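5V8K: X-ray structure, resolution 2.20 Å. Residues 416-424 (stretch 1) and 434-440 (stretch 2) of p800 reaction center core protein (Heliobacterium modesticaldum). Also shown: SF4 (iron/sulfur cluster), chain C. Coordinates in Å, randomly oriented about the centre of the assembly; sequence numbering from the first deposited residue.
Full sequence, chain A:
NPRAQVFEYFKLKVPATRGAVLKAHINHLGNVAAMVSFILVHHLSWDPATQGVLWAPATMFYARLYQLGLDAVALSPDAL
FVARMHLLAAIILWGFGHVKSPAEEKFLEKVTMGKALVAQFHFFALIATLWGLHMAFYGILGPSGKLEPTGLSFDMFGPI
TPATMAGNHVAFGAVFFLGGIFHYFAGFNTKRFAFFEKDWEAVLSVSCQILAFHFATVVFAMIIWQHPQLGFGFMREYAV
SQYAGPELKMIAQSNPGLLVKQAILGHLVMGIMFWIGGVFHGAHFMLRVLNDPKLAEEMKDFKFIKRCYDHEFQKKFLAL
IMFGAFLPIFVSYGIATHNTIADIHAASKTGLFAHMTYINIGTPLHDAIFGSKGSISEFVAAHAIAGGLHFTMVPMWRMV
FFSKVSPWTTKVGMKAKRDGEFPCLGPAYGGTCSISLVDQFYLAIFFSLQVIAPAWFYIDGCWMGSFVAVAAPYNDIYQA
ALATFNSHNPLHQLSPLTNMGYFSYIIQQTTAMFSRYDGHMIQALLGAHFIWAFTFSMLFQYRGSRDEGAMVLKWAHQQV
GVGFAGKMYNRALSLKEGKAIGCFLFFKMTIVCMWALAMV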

# COMPACT_ATOMS: atom_id res chain seq x y z
N ALA A 416 -17.86 -8.90 -29.59
CA ALA A 416 -16.50 -9.34 -29.28
C ALA A 416 -15.71 -8.15 -28.76
O ALA A 416 -15.96 -7.00 -29.14
CB ALA A 416 -15.84 -9.93 -30.54
N LYS A 417 -14.74 -8.43 -27.88
CA LYS A 417 -13.77 -7.42 -27.50
C LYS A 417 -13.02 -6.96 -28.76
O LYS A 417 -12.66 -7.78 -29.59
CB LYS A 417 -12.83 -8.00 -26.47
CG LYS A 417 -13.54 -8.33 -25.16
CD LYS A 417 -12.65 -9.07 -24.20
CE LYS A 417 -13.43 -9.57 -23.00
NZ LYS A 417 -12.58 -10.20 -21.96
N ARG A 418 -12.86 -5.65 -28.94
CA ARG A 418 -12.33 -5.15 -30.22
C ARG A 418 -10.88 -5.58 -30.45
O ARG A 418 -10.53 -6.04 -31.54
CB ARG A 418 -12.47 -3.62 -30.26
CG ARG A 418 -11.43 -2.87 -31.12
CD ARG A 418 -11.48 -1.33 -30.91
NE ARG A 418 -11.53 -0.99 -29.49
CZ ARG A 418 -12.49 -0.27 -28.90
NH1 ARG A 418 -13.48 0.23 -29.62
NH2 ARG A 418 -12.45 -0.04 -27.60
N ASP A 419 -10.01 -5.44 -29.44
CA ASP A 419 -8.61 -5.80 -29.60
C ASP A 419 -8.05 -6.23 -28.25
O ASP A 419 -8.79 -6.40 -27.28
CB ASP A 419 -7.83 -4.63 -30.21
CG ASP A 419 -7.89 -3.39 -29.36
OD1 ASP A 419 -7.86 -3.50 -28.12
OD2 ASP A 419 -7.98 -2.28 -29.93
N GLY A 420 -6.73 -6.39 -28.20
CA GLY A 420 -6.04 -6.85 -27.03
C GLY A 420 -5.53 -5.78 -26.09
O GLY A 420 -4.95 -6.13 -25.05
N GLU A 421 -5.74 -4.50 -26.40
CA GLU A 421 -5.07 -3.43 -25.66
C GLU A 421 -5.98 -2.35 -25.12
O GLU A 421 -5.50 -1.56 -24.29
CB GLU A 421 -4.00 -2.75 -26.53
CG GLU A 421 -4.51 -2.19 -27.86
CD GLU A 421 -3.45 -1.35 -28.61
OE1 GLU A 421 -2.92 -0.40 -28.01
OE2 GLU A 421 -3.16 -1.63 -29.80
N PHE A 422 -7.24 -2.29 -25.53
CA PHE A 422 -8.15 -1.25 -25.06
C PHE A 422 -8.28 -1.31 -23.54
O PHE A 422 -8.22 -2.40 -22.94
CB PHE A 422 -9.53 -1.38 -25.73
CG PHE A 422 -10.35 -2.59 -25.29
CD1 PHE A 422 -10.17 -3.83 -25.89
CD2 PHE A 422 -11.31 -2.47 -24.29
CE1 PHE A 422 -10.90 -4.91 -25.51
CE2 PHE A 422 -12.06 -3.57 -23.90
CZ PHE A 422 -11.85 -4.80 -24.50
N PRO A 423 -8.40 -0.16 -22.87
CA PRO A 423 -8.28 -0.14 -21.42
C PRO A 423 -9.60 -0.37 -20.70
O PRO A 423 -9.60 -0.81 -19.55
CB PRO A 423 -7.75 1.27 -21.13
CG PRO A 423 -8.32 2.11 -22.26
CD PRO A 423 -8.45 1.20 -23.45
N CYS A 424 -10.71 -0.04 -21.36
CA CYS A 424 -12.04 -0.08 -20.77
C CYS A 424 -13.04 0.29 -21.85
O CYS A 424 -12.66 0.70 -22.96
CB CYS A 424 -12.13 0.90 -19.60
SG CYS A 424 -12.32 2.58 -20.17
N SER A 434 -10.56 -3.02 -17.74
CA SER A 434 -9.55 -4.08 -17.70
C SER A 434 -10.10 -5.46 -17.99
O SER A 434 -9.73 -6.43 -17.32
CB SER A 434 -8.83 -4.07 -16.37
OG SER A 434 -7.97 -2.97 -16.30
N ILE A 435 -10.93 -5.57 -19.02
CA ILE A 435 -11.29 -6.86 -19.60
C ILE A 435 -10.40 -7.29 -20.78
O ILE A 435 -10.49 -8.45 -21.22
CB ILE A 435 -12.77 -6.80 -20.03
CG1 ILE A 435 -13.03 -5.68 -21.05
CG2 ILE A 435 -13.65 -6.59 -18.81
CD1 ILE A 435 -14.46 -5.67 -21.62
N SER A 436 -9.51 -6.42 -21.28
CA SER A 436 -8.70 -6.79 -22.43
C SER A 436 -7.55 -7.74 -22.05
O SER A 436 -7.22 -7.94 -20.87
CB SER A 436 -8.11 -5.55 -23.10
OG SER A 436 -7.09 -5.02 -22.28
N LEU A 437 -6.95 -8.31 -23.09
CA LEU A 437 -5.83 -9.23 -22.98
C LEU A 437 -4.66 -8.61 -22.21
O LEU A 437 -4.14 -9.20 -21.24
CB LEU A 437 -5.44 -9.69 -24.39
CG LEU A 437 -4.25 -10.61 -24.75
CD1 LEU A 437 -3.08 -9.80 -24.98
CD2 LEU A 437 -3.83 -11.57 -23.68
N VAL A 438 -4.25 -7.38 -22.59
CA VAL A 438 -3.07 -6.80 -21.94
C VAL A 438 -3.38 -6.45 -20.48
O VAL A 438 -2.50 -6.53 -19.61
CB VAL A 438 -2.52 -5.59 -22.74
CG1 VAL A 438 -3.35 -4.31 -22.53
CG2 VAL A 438 -1.10 -5.36 -22.37
N ASP A 439 -4.63 -6.11 -20.17
CA ASP A 439 -4.95 -5.75 -18.80
C ASP A 439 -4.96 -6.99 -17.89
O ASP A 439 -4.62 -6.89 -16.71
CB ASP A 439 -6.27 -4.99 -18.77
CG ASP A 439 -6.17 -3.59 -19.42
OD1 ASP A 439 -5.03 -3.04 -19.54
OD2 ASP A 439 -7.22 -3.02 -19.80
N GLN A 440 -5.23 -8.17 -18.45
CA GLN A 440 -5.07 -9.41 -17.70
C GLN A 440 -3.59 -9.79 -17.57
O GLN A 440 -3.20 -10.44 -16.59
CB GLN A 440 -5.85 -10.54 -18.35
CG GLN A 440 -7.37 -10.37 -18.29
CD GLN A 440 -7.88 -10.38 -16.85
OE1 GLN A 440 -7.59 -11.29 -16.06
NE2 GLN A 440 -8.61 -9.33 -16.48
FE1 SF4 C . -12.94 2.42 -15.45
FE2 SF4 C . -12.53 3.44 -17.99
FE3 SF4 C . -11.74 4.91 -15.82
FE4 SF4 C . -14.44 4.52 -16.34
S1 SF4 C . -12.88 5.64 -17.70
S2 SF4 C . -13.41 4.33 -14.31
S3 SF4 C . -14.49 2.43 -17.16
S4 SF4 C . -10.91 2.90 -16.47
O HOH W 1 -8.75 -8.52 -25.62
O HOH W 2 -4.50 -1.14 -21.46

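A helix start leaves backbone NH groups without partners in its own turn, and a neighbouring loop can supply them; residues 416-424 and 434-440 of this reaction center core protein illustrate the principle. Stretch 1 has no regular secondary structure, and its carbonyls do much of the work. Lys417 opens the contact, its extended side chain carrying NZ to 2.8 Å from Ile435 O, a hydrogen bond to a carbonyl just before the helix. Asp419 instead braces its own loop: OD1 accepts from both Glu421 N and Phe422 N (2.9 Å each), while a water links Asp419 O to Leu437 N. At Gly420 the backbones come close, and Val438 N, in the first turn, donates to Gly420 O at 2.8 Å. The CA-to-CB bond of Glu421 points away from stretch 2, yet Glu421 CA lies 3.7 Å from Val438 CG1. Phe422 contributes twice. Phe422 O accepts from Ser436 OG at 2.9 Å, and that same OG, at the N-cap, accepts a weak bond from Asp439 N at 3.4 Å. The Phe422 ring receives Ser436 CB over one face, a CH-pi contact, and Phe422 CE2 packs 3.7 Å from Ile435 CG1. Pro423 O then takes Ser434 N at 3.0 Å, just before Cys424 SG binds FE2 of the iron/sulfur cluster at 2.4 Å.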